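Local coordinates for protein ABC transporter (Caldanaerobius, PDB 4G68) that probably captures xylan-derived xylo-oligosaccharides as the extracellular solute-binding component of an ABC transporter, and here holds a chain of xylose units, at residues Trp68-Gly73 / Gln124-Gly129; Asp175-Val180 / Gly342-Leu347; Trp229-Ile234 / Thr260-Lys265. One frame throughout, in Å; residues are numbered along the deposited sequence.

Contact 1: residues Trp68-Gly73 / Gln124-Gly129. With XYS (alpha-D-xylopyranose), chain D; XYP (beta-D-xylopyranose), chain B; XYP (beta-D-xylopyranose), chain C.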
loop_
_atom_site.group_PDB
_atom_site.type_symbol
_atom_site.label_atom_id
_atom_site.label_comp_id
_atom_site.label_asym_id
_atom_site.label_seq_id
_atom_site.Cartn_x
_atom_site.Cartn_y
_atom_site.Cartn_z
ATOM N N TRP A 68 14.073 5.762 11.190
ATOM C CA TRP A 68 12.627 5.856 11.449
ATOM C C TRP A 68 11.851 4.932 10.544
ATOM O O TRP A 68 12.180 4.783 9.360
ATOM C CB TRP A 68 12.099 7.265 11.261
ATOM C CG TRP A 68 12.703 8.327 12.154
ATOM C CD1 TRP A 68 13.575 8.170 13.251
ATOM C CD2 TRP A 68 12.490 9.739 12.020
ATOM N NE1 TRP A 68 13.934 9.439 13.757
ATOM C CE2 TRP A 68 13.282 10.393 13.058
ATOM C CE3 TRP A 68 11.692 10.518 11.193
ATOM C CZ2 TRP A 68 13.267 11.815 13.222
ATOM C CZ3 TRP A 68 11.739 11.926 11.306
ATOM C CH2 TRP A 68 12.474 12.557 12.320
ATOM N N ASN A 69 10.836 4.303 11.108
ATOM C CA ASN A 69 9.930 3.447 10.353
ATOM C C ASN A 69 8.502 3.470 10.922
ATOM O O ASN A 69 8.241 4.071 12.001
ATOM C CB ASN A 69 10.500 1.984 10.238
ATOM C CG ASN A 69 10.552 1.277 11.609
ATOM O OD1 ASN A 69 9.525 0.780 12.085
ATOM N ND2 ASN A 69 11.720 1.292 12.286
ATOM N N LEU A 70 7.568 2.785 10.260
ATOM C CA LEU A 70 6.192 2.811 10.729
ATOM C C LEU A 70 5.679 1.502 11.185
ATOM O O LEU A 70 4.473 1.320 11.232
ATOM C CB LEU A 70 5.311 3.447 9.595
ATOM C CG LEU A 70 5.360 2.755 8.193
ATOM C CD1 LEU A 70 5.013 1.256 8.220
ATOM C CD2 LEU A 70 4.264 3.415 7.366
ATOM N N PHE A 71 6.578 0.508 11.420
ATOM C CA PHE A 71 6.077 -0.800 11.812
ATOM C C PHE A 71 5.628 -0.868 13.281
ATOM O O PHE A 71 6.380 -1.237 14.187
ATOM C CB PHE A 71 7.089 -1.885 11.485
ATOM C CG PHE A 71 7.203 -2.127 9.983
ATOM C CD1 PHE A 71 6.198 -2.804 9.283
ATOM C CD2 PHE A 71 8.278 -1.562 9.277
ATOM C CE1 PHE A 71 6.321 -2.992 7.879
ATOM C CE2 PHE A 71 8.363 -1.712 7.900
ATOM C CZ PHE A 71 7.402 -2.421 7.205
ATOM N N THR A 72 4.391 -0.462 13.500
ATOM C CA THR A 72 3.880 -0.298 14.843
ATOM C C THR A 72 3.132 -1.521 15.372
ATOM O O THR A 72 3.094 -1.723 16.533
ATOM C CB THR A 72 2.924 0.919 15.005
ATOM O OG1 THR A 72 1.975 0.959 13.956
ATOM C CG2 THR A 72 3.700 2.251 15.113
ATOM N N GLY A 73 2.515 -2.269 14.484
ATOM C CA GLY A 73 1.770 -3.441 14.892
ATOM C C GLY A 73 2.613 -4.709 15.135
ATOM O O GLY A 73 3.722 -4.774 14.681
ATOM N N GLN A 124 12.216 5.208 6.357
ATOM C CA GLN A 124 11.315 4.481 5.484
ATOM C C GLN A 124 10.504 5.484 4.680
ATOM O O GLN A 124 10.258 6.584 5.145
ATOM C CB GLN A 124 10.401 3.619 6.327
ATOM C CG GLN A 124 9.401 2.775 5.565
ATOM C CD GLN A 124 8.472 1.947 6.450
ATOM O OE1 GLN A 124 8.683 1.855 7.648
ATOM N NE2 GLN A 124 7.502 1.255 5.834
ATOM N N THR A 125 10.153 5.143 3.436
ATOM C CA THR A 125 9.442 6.085 2.633
ATOM C C THR A 125 8.637 5.283 1.614
ATOM O O THR A 125 8.747 4.042 1.553
ATOM C CB THR A 125 10.392 7.076 1.911
ATOM O OG1 THR A 125 9.623 8.096 1.324
ATOM C CG2 THR A 125 11.193 6.382 0.785
ATOM N N TRP A 126 7.863 6.016 0.863
ATOM C CA TRP A 126 7.168 5.499 -0.310
ATOM C C TRP A 126 7.802 6.089 -1.524
ATOM O O TRP A 126 7.904 7.304 -1.657
ATOM C CB TRP A 126 5.658 5.886 -0.289
ATOM C CG TRP A 126 4.948 5.153 0.864
ATOM C CD1 TRP A 126 4.451 3.865 0.906
ATOM C CD2 TRP A 126 4.721 5.690 2.176
ATOM N NE1 TRP A 126 3.918 3.579 2.142
ATOM C CE2 TRP A 126 4.014 4.660 2.933
ATOM C CE3 TRP A 126 4.980 6.932 2.774
ATOM C CZ2 TRP A 126 3.674 4.826 4.236
ATOM C CZ3 TRP A 126 4.577 7.126 4.100
ATOM C CH2 TRP A 126 3.900 6.092 4.796
ATOM N N ALA A 127 8.296 5.206 -2.400
ATOM C CA ALA A 127 8.999 5.681 -3.619
ATOM C C ALA A 127 8.018 6.213 -4.624
ATOM O O ALA A 127 6.838 5.831 -4.577
ATOM C CB ALA A 127 9.811 4.528 -4.231
ATOM N N GLY A 128 8.518 7.004 -5.603
ATOM C CA GLY A 128 7.658 7.729 -6.550
ATOM C C GLY A 128 7.316 9.102 -6.088
ATOM O O GLY A 128 8.166 9.862 -5.556
ATOM N N GLY A 129 6.054 9.492 -6.299
ATOM C CA GLY A 129 5.683 10.818 -6.006
ATOM C C GLY A 129 5.847 11.314 -4.605
ATOM O O GLY A 129 6.173 12.468 -4.373
HETATM C C1 XYS D . 2.724 -3.038 10.721
HETATM C C2 XYS D . 2.214 -1.585 10.576
HETATM C C3 XYS D . 1.545 -1.273 9.230
HETATM C C4 XYS D . 2.341 -1.898 8.071
HETATM C C5 XYS D . 2.532 -3.394 8.317
HETATM O O1 XYS D . 2.384 -3.683 11.908
HETATM O O2 XYS D . 1.440 -1.102 11.605
HETATM O O3 XYS D . 1.446 0.102 9.139
HETATM O O4 XYS D . 1.889 -1.547 6.783
HETATM O O5 XYS D . 2.644 -3.840 9.587
HETATM C C1 XYP B . 2.029 -0.366 6.292
HETATM C C2 XYP B . 2.752 -0.562 4.956
HETATM C C3 XYP B . 2.796 0.832 4.289
HETATM C C4 XYP B . 1.353 1.248 4.116
HETATM C C5 XYP B . 0.638 1.279 5.481
HETATM O O2 XYP B . 4.089 -0.958 5.262
HETATM O O3 XYP B . 3.366 0.575 2.988
HETATM O O4 XYP B . 1.392 2.574 3.578
HETATM O O5 XYP B . 0.701 -0.040 6.037
HETATM C C1 XYP C . 0.343 2.984 2.755
HETATM C C2 XYP C . 0.251 4.505 2.827
HETATM C C3 XYP C . -0.837 4.955 1.845
HETATM C C4 XYP C . -0.651 4.333 0.438
HETATM C C5 XYP C . -0.358 2.806 0.492
HETATM O O2 XYP C . 0.001 4.892 4.162
HETATM O O3 XYP C . -0.779 6.398 1.804
HETATM O O4 XYP C . -1.779 4.558 -0.413
HETATM O O5 XYP C . 0.654 2.535 1.455
#
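Gln124 reaches the 68-73 segment through both its backbone and its side chain. Its N donates to Trp68 O (3.0 Å), continuing the parallel pairing of strands 64-69 and 122-126. Beyond it the two chains diverge. CG of Gln124 lies anti to the backbone N (chi1 -179°) and the chain stays extended, which carries OE1 up to the N of Leu70, 3.0 Å away. This donor stands above the amide plane, well off the lone pairs. One residue earlier, OD1 of Asn69 accepts in its own carbonyl plane from Phe71 N at 3.0 Å, an Asx turn, while ND2 is bound to Glu98. The two side-chain carbonyls thus fix successive backbone N-H groups where the strand gives way to loop.

Leu70 crosses the Gln124 side chain at about a right angle, CD1 lying 3.4 Å from NE2, and the same methyl sits over the centre of the Phe71 ring. That ring lies only 17° from the plane of the Gln124 amide. Leu70 and Trp126 meet tip to tip, CD2 to CZ2 at 3.5 Å. The indole turns NE1 to O3 of the chain B xylose (3.2 Å), with a weak second bond to its O4, and takes C2 of the chain C xylose over the rim of one face. Phe71 offers its edge to O5 of the alpha-xylose, and Gly73 N donates to O2 of that sugar. Binding residues placed just beyond the C-terminal ends of parallel strands are characteristic of the periplasmic-binding-protein fold, whose sugar pocket this corner lines.

Contact 2: residues Asp175-Val180 / Gly342-Leu347; sequences DQQASV and GTVGAL. With XYP (beta-D-xylopyranose), chain C.
The amide of Gln177 carries Val344 CG2 squarely over one face, 3.5 Å from CD, the two side chains crossing at about a right angle. At the outer edge of that amide, displaced toward the other face, lies the chain C xylose: NE2 donates to its ring oxygen O5 at 3.1 Å, and OE1 comes close to C5. On the same side of the sheet the carboxylate of Asp175 turns OD1 against Gly345 CA (3.1 Å), a position that a side chain on Gly345 would occupy. CG of Asp175 is tucked between the backbone N and the carbonyl carbon (chi1 76°), which swings OD1 over the neighbouring strand.

Beneath, the antiparallel strands are joined by paired bonds at both ends, Asp175 with Gly345 and Gln177 with Gly342; Gln177 N to Gly342 O is the shortest at 2.8 Å. At the Asp175 end Val344 and Gly345 both face Asp175 in a classic beta bulge, Val344 N adding a weak bond to Asp175 O. Across the sheet, Gln176 CG rests on Thr343 OG1.

OD2 of Asp175 also lies close to OD2 of Asp374, so the two acids may share a proton, whereas Gln177 can grip the sugar's ring oxygen without bringing any charge.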
loop_
_atom_site.group_PDB
_atom_site.type_symbol
_atom_site.label_atom_id
_atom_site.label_comp_id
_atom_site.label_asym_id
_atom_site.label_seq_id
_atom_site.Cartn_x
_atom_site.Cartn_y
_atom_site.Cartn_z
ATOM N N ASP A 175 10.145 -3.330 -0.418
ATOM C CA ASP A 175 8.823 -4.022 -0.631
ATOM C C ASP A 175 7.952 -3.541 -1.784
ATOM O O ASP A 175 8.155 -2.422 -2.319
ATOM C CB ASP A 175 8.027 -4.370 0.663
ATOM C CG ASP A 175 7.336 -3.195 1.322
ATOM O OD1 ASP A 175 7.210 -2.138 0.764
ATOM O OD2 ASP A 175 6.907 -3.354 2.496
ATOM N N GLN A 176 7.042 -4.422 -2.194
ATOM C CA GLN A 176 6.100 -4.143 -3.263
ATOM C C GLN A 176 4.705 -4.194 -2.685
ATOM O O GLN A 176 4.438 -4.899 -1.668
ATOM C CB GLN A 176 6.110 -5.175 -4.394
ATOM C CG GLN A 176 7.455 -5.637 -4.911
ATOM C CD GLN A 176 7.251 -6.792 -5.833
ATOM O OE1 GLN A 176 6.138 -6.957 -6.399
ATOM N NE2 GLN A 176 8.314 -7.610 -6.027
ATOM N N GLN A 177 3.836 -3.410 -3.298
ATOM C CA GLN A 177 2.447 -3.418 -2.875
ATOM C C GLN A 177 1.570 -4.017 -3.998
ATOM O O GLN A 177 1.943 -3.990 -5.174
ATOM C CB GLN A 177 1.994 -1.964 -2.615
ATOM C CG GLN A 177 2.670 -1.403 -1.339
ATOM C CD GLN A 177 2.081 -0.046 -0.970
ATOM O OE1 GLN A 177 1.227 0.507 -1.695
ATOM N NE2 GLN A 177 2.573 0.507 0.157
ATOM N N ALA A 178 0.419 -4.564 -3.637
ATOM C CA ALA A 178 -0.527 -5.065 -4.638
ATOM C C ALA A 178 -1.917 -5.007 -3.982
ATOM O O ALA A 178 -2.061 -5.256 -2.753
ATOM C CB ALA A 178 -0.199 -6.509 -5.052
ATOM N N SER A 179 -2.924 -4.713 -4.778
ATOM C CA SER A 179 -4.319 -4.584 -4.303
ATOM C C SER A 179 -4.974 -5.980 -4.198
ATOM O O SER A 179 -4.885 -6.790 -5.157
ATOM C CB SER A 179 -5.095 -3.653 -5.238
ATOM O OG SER A 179 -4.963 -4.080 -6.627
ATOM N N VAL A 180 -5.617 -6.246 -3.080
ATOM C CA VAL A 180 -6.113 -7.604 -2.752
ATOM C C VAL A 180 -7.556 -7.418 -2.254
ATOM O O VAL A 180 -7.810 -6.627 -1.367
ATOM C CB VAL A 180 -5.311 -8.161 -1.597
ATOM C CG1 VAL A 180 -5.811 -9.590 -1.262
ATOM C CG2 VAL A 180 -3.790 -8.246 -1.995
ATOM N N GLY A 342 2.942 -1.796 -6.916
ATOM C CA GLY A 342 4.260 -1.653 -7.596
ATOM C C GLY A 342 5.328 -1.662 -6.497
ATOM O O GLY A 342 5.041 -1.828 -5.318
ATOM N N THR A 343 6.593 -1.486 -6.900
ATOM C CA THR A 343 7.660 -1.546 -5.876
ATOM C C THR A 343 7.803 -0.182 -5.309
ATOM O O THR A 343 8.397 0.665 -5.935
ATOM C CB THR A 343 9.002 -2.064 -6.482
ATOM O OG1 THR A 343 8.762 -3.405 -6.979
ATOM C CG2 THR A 343 10.057 -2.197 -5.353
ATOM N N VAL A 344 7.200 0.043 -4.140
ATOM C CA VAL A 344 7.116 1.403 -3.630
ATOM C C VAL A 344 7.614 1.532 -2.175
ATOM O O VAL A 344 7.722 2.663 -1.702
ATOM C CB VAL A 344 5.658 1.955 -3.760
ATOM C CG1 VAL A 344 5.184 1.969 -5.202
ATOM C CG2 VAL A 344 4.724 1.146 -2.938
ATOM N N GLY A 345 7.866 0.427 -1.460
ATOM C CA GLY A 345 8.458 0.527 -0.055
ATOM C C GLY A 345 9.981 0.700 -0.245
ATOM O O GLY A 345 10.611 -0.172 -0.842
ATOM N N ALA A 346 10.582 1.744 0.326
ATOM C CA ALA A 346 12.053 1.956 0.215
ATOM C C ALA A 346 12.620 2.584 1.503
ATOM O O ALA A 346 11.888 3.209 2.300
ATOM C CB ALA A 346 12.351 2.878 -0.952
ATOM N N LEU A 347 13.908 2.335 1.685
ATOM C CA LEU A 347 14.663 3.143 2.669
ATOM C C LEU A 347 15.495 4.163 1.976
ATOM O O LEU A 347 16.037 3.873 0.911
ATOM C CB LEU A 347 15.557 2.219 3.523
ATOM C CG LEU A 347 14.869 1.023 4.204
ATOM C CD1 LEU A 347 15.918 0.315 5.092
ATOM C CD2 LEU A 347 13.790 1.534 5.172
HETATM C C1 XYP C . 0.343 2.984 2.755
HETATM C C2 XYP C . 0.251 4.505 2.827
HETATM C C3 XYP C . -0.837 4.955 1.845
HETATM C C4 XYP C . -0.651 4.333 0.438
HETATM C C5 XYP C . -0.358 2.806 0.492
HETATM O O2 XYP C . 0.001 4.892 4.162
HETATM O O3 XYP C . -0.779 6.398 1.804
HETATM O O4 XYP C . -1.779 4.558 -0.413
HETATM O O5 XYP C . 0.654 2.535 1.455
#

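Contact 3: residues Trp229-Ile234 / Thr260-Lys265. With XYP (beta-D-xylopyranose), chain C.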
loop_
_atom_site.group_PDB
_atom_site.type_symbol
_atom_site.label_atom_id
_atom_site.label_comp_id
_atom_site.label_asym_id
_atom_site.label_seq_id
_atom_site.Cartn_x
_atom_site.Cartn_y
_atom_site.Cartn_z
ATOM N N TRP A 229 -8.109 3.634 -2.118
ATOM C CA TRP A 229 -7.783 2.415 -2.855
ATOM C C TRP A 229 -8.911 1.839 -3.627
ATOM O O TRP A 229 -8.710 1.348 -4.781
ATOM C CB TRP A 229 -7.193 1.340 -1.952
ATOM C CG TRP A 229 -5.729 1.557 -1.683
ATOM C CD1 TRP A 229 -5.081 2.688 -1.120
ATOM C CD2 TRP A 229 -4.657 0.616 -1.977
ATOM N NE1 TRP A 229 -3.732 2.461 -1.081
ATOM C CE2 TRP A 229 -3.419 1.252 -1.601
ATOM C CE3 TRP A 229 -4.612 -0.670 -2.555
ATOM C CZ2 TRP A 229 -2.156 0.596 -1.728
ATOM C CZ3 TRP A 229 -3.353 -1.299 -2.704
ATOM C CH2 TRP A 229 -2.156 -0.671 -2.307
ATOM N N TYR A 230 -10.109 1.933 -3.021
ATOM C CA TYR A 230 -11.286 1.421 -3.730
ATOM C C TYR A 230 -11.528 2.244 -5.029
ATOM O O TYR A 230 -11.731 1.667 -6.140
ATOM C CB TYR A 230 -12.536 1.520 -2.860
ATOM C CG TYR A 230 -12.685 0.545 -1.747
ATOM C CD1 TYR A 230 -13.803 -0.310 -1.712
ATOM C CD2 TYR A 230 -11.798 0.573 -0.670
ATOM C CE1 TYR A 230 -13.978 -1.233 -0.639
ATOM C CE2 TYR A 230 -11.947 -0.304 0.451
ATOM C CZ TYR A 230 -13.034 -1.191 0.430
ATOM O OH TYR A 230 -13.214 -2.055 1.482
ATOM N N TYR A 231 -11.523 3.572 -4.884
ATOM C CA TYR A 231 -11.764 4.419 -6.081
ATOM C C TYR A 231 -10.661 4.084 -7.130
ATOM O O TYR A 231 -10.937 3.820 -8.319
ATOM C CB TYR A 231 -11.728 5.929 -5.740
ATOM C CG TYR A 231 -11.864 6.682 -7.019
ATOM C CD1 TYR A 231 -13.133 7.016 -7.487
ATOM C CD2 TYR A 231 -10.762 7.022 -7.789
ATOM C CE1 TYR A 231 -13.310 7.637 -8.714
ATOM C CE2 TYR A 231 -10.898 7.680 -9.030
ATOM C CZ TYR A 231 -12.182 7.964 -9.455
ATOM O OH TYR A 231 -12.344 8.543 -10.674
ATOM N N ASP A 232 -9.388 4.089 -6.701
ATOM C CA ASP A 232 -8.297 4.012 -7.684
ATOM C C ASP A 232 -8.412 2.682 -8.422
ATOM O O ASP A 232 -8.182 2.625 -9.657
ATOM C CB ASP A 232 -6.926 4.096 -6.987
ATOM C CG ASP A 232 -6.661 5.443 -6.340
ATOM O OD1 ASP A 232 -7.427 6.401 -6.523
ATOM O OD2 ASP A 232 -5.676 5.537 -5.623
HETATM N N MSE A 233 -8.784 1.595 -7.722
HETATM C CA MSE A 233 -9.043 0.287 -8.414
HETATM C C MSE A 233 -10.180 0.335 -9.320
HETATM O O MSE A 233 -10.063 -0.204 -10.418
HETATM C CB MSE A 233 -9.172 -0.898 -7.412
HETATM C CG MSE A 233 -9.857 -2.115 -8.085
HETATM SE SE MSE A 233 -8.695 -2.839 -9.494
HETATM C CE MSE A 233 -7.459 -3.158 -8.044
ATOM N N ILE A 234 -11.248 0.908 -8.885
ATOM C CA ILE A 234 -12.416 0.915 -9.780
ATOM C C ILE A 234 -12.051 1.761 -11.051
ATOM O O ILE A 234 -12.424 1.402 -12.219
ATOM C CB ILE A 234 -13.629 1.500 -9.041
ATOM C CG1 ILE A 234 -14.110 0.543 -7.932
ATOM C CG2 ILE A 234 -14.809 1.676 -10.002
ATOM C CD1 ILE A 234 -15.149 1.217 -7.032
ATOM N N THR A 260 -15.492 9.449 -13.915
ATOM C CA THR A 260 -16.822 9.751 -13.377
ATOM C C THR A 260 -17.619 8.460 -13.177
ATOM O O THR A 260 -18.302 8.288 -12.108
ATOM C CB THR A 260 -17.554 10.703 -14.359
ATOM O OG1 THR A 260 -16.784 11.921 -14.431
ATOM C CG2 THR A 260 -18.936 11.051 -13.821
ATOM N N ASP A 261 -17.534 7.564 -14.135
ATOM C CA ASP A 261 -18.172 6.235 -13.990
ATOM C C ASP A 261 -17.615 5.511 -12.759
ATOM O O ASP A 261 -18.376 4.867 -11.983
ATOM C CB ASP A 261 -17.973 5.357 -15.235
ATOM C CG ASP A 261 -18.837 5.775 -16.427
ATOM O OD1 ASP A 261 -19.766 6.602 -16.275
ATOM O OD2 ASP A 261 -18.591 5.187 -17.509
ATOM N N ALA A 262 -16.295 5.576 -12.540
ATOM C CA ALA A 262 -15.729 4.990 -11.317
ATOM C C ALA A 262 -16.327 5.572 -10.000
ATOM O O ALA A 262 -16.585 4.843 -9.038
ATOM C CB ALA A 262 -14.156 5.045 -11.304
ATOM N N ALA A 263 -16.516 6.888 -9.981
ATOM C CA ALA A 263 -17.080 7.576 -8.844
ATOM C C ALA A 263 -18.507 7.074 -8.627
ATOM O O ALA A 263 -18.879 6.734 -7.500
ATOM C CB ALA A 263 -16.974 9.102 -8.992
ATOM N N GLN A 264 -19.285 6.968 -9.679
ATOM C CA GLN A 264 -20.591 6.410 -9.547
ATOM C C GLN A 264 -20.590 4.990 -8.982
ATOM O O GLN A 264 -21.447 4.673 -8.112
ATOM C CB GLN A 264 -21.357 6.462 -10.891
ATOM C CG GLN A 264 -22.773 5.914 -10.716
ATOM C CD GLN A 264 -23.660 6.844 -9.898
ATOM O OE1 GLN A 264 -23.933 7.973 -10.295
ATOM N NE2 GLN A 264 -24.102 6.385 -8.726
ATOM N N LYS A 265 -19.704 4.108 -9.509
ATOM C CA LYS A 265 -19.608 2.706 -8.994
ATOM C C LYS A 265 -19.204 2.653 -7.511
ATOM O O LYS A 265 -19.688 1.780 -6.750
ATOM C CB LYS A 265 -18.553 1.897 -9.752
ATOM C CG LYS A 265 -18.819 1.625 -11.225
ATOM C CD LYS A 265 -20.056 0.904 -11.589
ATOM C CE LYS A 265 -19.910 0.290 -13.027
ATOM N NZ LYS A 265 -19.721 1.282 -14.149
HETATM C C1 XYP C . 0.343 2.984 2.755
HETATM C C2 XYP C . 0.251 4.505 2.827
HETATM C C3 XYP C . -0.837 4.955 1.845
HETATM C C4 XYP C . -0.651 4.333 0.438
HETATM C C5 XYP C . -0.358 2.806 0.492
HETATM O O2 XYP C . 0.001 4.892 4.162
HETATM O O3 XYP C . -0.779 6.398 1.804
HETATM O O4 XYP C . -1.779 4.558 -0.413
HETATM O O5 XYP C . 0.654 2.535 1.455
#
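Ala262 fits between Tyr231 and Ile234, its CB lying 3.8 Å from Tyr231 CE1 and 3.7 Å from Ile234 CG2. The tyrosine ring extends past this methyl to the next residue, where CE1 comes within 3.5 Å of Ala263 N and the ring edge meets Ala263 CA in plane. Ile234 CG2, anti to the backbone N, also touches Lys265 CB at 3.8 Å. Only the root of the lysine takes part; its chain then bends away and NZ forms a salt bridge with Glu238. No hydrogen bond crosses the contact. With only a methyl at Ala262 directed at the partner helix, the axes approach to 8.9 Å at an angle of 132°.

Helices 225-239 and 257-271 are part of the helical framework of this periplasmic-binding-protein fold, and the first of them also reaches the sugar. At its ligand end Trp229 uses the edge of its indole: NE1 donates almost straight (167°) to O4 of the chain C xylose, 2.9 Å away, with C4 in the ring plane and CZ2 against C5 at 3.6 Å. CG stands beside the backbone N, anti to the carbonyl carbon (chi1 -81°), which turns the indole away from helix 257-271 and toward strand 168-184, where it packs on Gln177 and Ser179. An alanine here would probably leave O4 without this donor and open a gap beside C5 and Gln177.

Further out, the OH of Tyr231 is hydrogen-bonded to Phe259 O, which sets the ring against the start of helix 257-271. OD1 of Asp232 lies at the tyrosine's edge, in plane, and is hydrogen-bonded to His428, while OD2 takes the N of Trp416.

In the fold
From the N terminus, the chain leaves strand 64-69, passes helix 76-90, strand 95-100 and helix 103-115, and returns in strand 122-126, where contact 1 closes this first loop. Contact 2 opens afterwards, in series with it, and closes only when strand 341-349 comes back beside strand 168-184 some 160 residues later. Contact 3, which closes a short, largely helical segment, is nested inside that excursion. Strand 341-349 also pairs with strand 122-126, which fuses contacts 1 and 2 into one sheet. Contact 3 lies about 26 Å from contact 1, centre to centre, yet Trp229 touches Gln177 of contact 2, and all three contacts meet the same chain C xylose.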